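Local coordinates for protein glucose-6-phosphate 1-dehydrogenase (Kluyveromyces lactis, PDB 7E6I) that catalyses the NADP+-dependent oxidation of glucose 6-phosphate to 6-phosphogluconolactone, the first step of the oxidative pentose phosphate pathway, at residues 164-167 against 168-172. Residues are numbered along the deposited sequence; the frame is centred on the assembly and turned at random.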
loop_
_atom_site.group_PDB
_atom_site.type_symbol
_atom_site.label_atom_id
_atom_site.label_comp_id
_atom_site.label_asym_id
_atom_site.label_seq_id
_atom_site.Cartn_x
_atom_site.Cartn_y
_atom_site.Cartn_z
ATOM N N GLU A 164 -2.614 -21.410 -1.194
ATOM C CA GLU A 164 -3.891 -22.057 -1.478
ATOM C C GLU A 164 -4.817 -21.139 -2.266
ATOM O O GLU A 164 -5.458 -21.568 -3.233
ATOM C CB GLU A 164 -4.554 -22.488 -0.175
ATOM C CG GLU A 164 -4.033 -23.792 0.394
ATOM C CD GLU A 164 -4.605 -24.073 1.780
ATOM O OE1 GLU A 164 -5.755 -23.640 2.040
ATOM O OE2 GLU A 164 -3.909 -24.722 2.601
ATOM N N LEU A 165 -4.898 -19.868 -1.872
ATOM C CA LEU A 165 -5.716 -18.926 -2.622
ATOM C C LEU A 165 -5.245 -18.820 -4.066
ATOM O O LEU A 165 -6.059 -18.870 -4.999
ATOM C CB LEU A 165 -5.675 -17.557 -1.953
ATOM C CG LEU A 165 -6.349 -16.428 -2.722
ATOM C CD1 LEU A 165 -7.811 -16.777 -2.947
ATOM C CD2 LEU A 165 -6.208 -15.126 -1.963
ATOM N N GLN A 166 -3.930 -18.692 -4.268
ATOM C CA GLN A 166 -3.406 -18.512 -5.618
ATOM C C GLN A 166 -3.572 -19.775 -6.457
ATOM O O GLN A 166 -3.786 -19.699 -7.678
ATOM C CB GLN A 166 -1.937 -18.091 -5.563
ATOM C CG GLN A 166 -1.314 -17.901 -6.946
ATOM C CD GLN A 166 -2.127 -16.969 -7.856
ATOM O OE1 GLN A 166 -2.891 -16.123 -7.384
ATOM N NE2 GLN A 166 -1.938 -17.106 -9.173
ATOM N N GLU A 167 -3.455 -20.946 -5.821
ATOM C CA GLU A 167 -3.722 -22.201 -6.519
ATOM C C GLU A 167 -5.129 -22.211 -7.101
ATOM O O GLU A 167 -5.351 -22.732 -8.196
ATOM C CB GLU A 167 -3.536 -23.375 -5.562
ATOM C CG GLU A 167 -2.167 -24.026 -5.636
ATOM C CD GLU A 167 -1.905 -24.980 -4.473
ATOM O OE1 GLU A 167 -2.886 -25.434 -3.835
ATOM O OE2 GLU A 167 -0.716 -25.277 -4.199
ATOM N N LYS A 168 -6.093 -21.637 -6.381
ATOM C CA LYS A 168 -7.465 -21.596 -6.868
ATOM C C LYS A 168 -7.668 -20.470 -7.867
ATOM O O LYS A 168 -8.537 -20.564 -8.739
ATOM C CB LYS A 168 -8.441 -21.439 -5.689
ATOM C CG LYS A 168 -8.439 -22.605 -4.699
ATOM C CD LYS A 168 -9.572 -22.508 -3.678
ATOM C CE LYS A 168 -9.057 -22.321 -2.254
ATOM N NZ LYS A 168 -10.158 -22.168 -1.254
ATOM N N LEU A 169 -6.879 -19.410 -7.759
ATOM C CA LEU A 169 -7.071 -18.229 -8.591
ATOM C C LEU A 169 -6.422 -18.392 -9.962
ATOM O O LEU A 169 -6.997 -17.980 -10.975
ATOM C CB LEU A 169 -6.498 -17.020 -7.853
ATOM C CG LEU A 169 -6.762 -15.620 -8.379
ATOM C CD1 LEU A 169 -8.182 -15.483 -8.922
ATOM C CD2 LEU A 169 -6.521 -14.655 -7.241
ATOM N N ALA A 170 -5.234 -19.007 -10.003
ATOM C CA ALA A 170 -4.449 -19.096 -11.234
ATOM C C ALA A 170 -5.165 -19.762 -12.409
ATOM O O ALA A 170 -5.003 -19.275 -13.544
ATOM C CB ALA A 170 -3.134 -19.831 -10.937
ATOM N N PRO A 171 -5.912 -20.866 -12.243
ATOM C CA PRO A 171 -6.640 -21.422 -13.396
ATOM C C PRO A 171 -7.805 -20.568 -13.834
ATOM O O PRO A 171 -8.359 -20.809 -14.911
ATOM C CB PRO A 171 -7.116 -22.789 -12.894
ATOM C CG PRO A 171 -6.209 -23.108 -11.749
ATOM C CD PRO A 171 -5.980 -21.781 -11.089
ATOM N N LEU A 172 -8.197 -19.572 -13.051
ATOM C CA LEU A 172 -9.321 -18.731 -13.419
ATOM C C LEU A 172 -8.894 -17.479 -14.160
ATOM O O LEU A 172 -9.484 -17.156 -15.193
ATOM C CB LEU A 172 -10.131 -18.344 -12.173
ATOM C CG LEU A 172 -10.439 -19.504 -11.226
ATOM C CD1 LEU A 172 -11.196 -19.057 -9.971
ATOM C CD2 LEU A 172 -11.229 -20.552 -11.987
#
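Gln166 reaches Leu169 and Ala170 because its CG stands opposite the backbone N (chi1 179°) and the chain then bends at chi2 (52°), carrying the amide forward along the helix. The two halves of that amide meet different neighbours: OE1 lies 3.7 Å from Leu169 CB, while NE2 sits 3.5 Å from Ala170 CB, in van der Waals contact with the small methyl. Glutamine suits the place, since its flat end can pack on aliphatic carbon while OE1 accepts a hydrogen bond from NH2 of Arg180, beyond the helix. Shortening Gln166 to alanine removes the amide, which is likely to cost Arg180 this acceptor and to leave Leu169 CB and the Ala170 methyl without the amide against them.

Beneath the side chains run the i to i+4 backbone bonds of this turn of helix 159-169. Lys168 N donates to Glu164 O at 3.2 Å, Leu169 N to Leu165 O at 2.9 Å, and Ala170 N to Gln166 O at 2.8 Å. Pro171 has no N-H to offer Glu167 O, so the next bond of the series cannot form; instead its CD lies 3.1 Å from that oxygen. Lys168 lays CG 3.5 Å from Glu164 O, but Lys168 NZ stays 5.7 Å from Glu164 OE1, and OE2 of that carboxylate is hydrogen-bonded to NE2 of Gln160. Leu165 turns to Phe155 and to Ile130 of helix 126-139, as an aliphatic residue should in this beta-alpha-beta crossover of the Rossmann-type domain, between strands 146-152 and 178-181. Cohesion along this turn therefore rests on main-chain bonds and aliphatic contact, while the opposite charges of Glu164 and Lys168 probably add only a loose attraction.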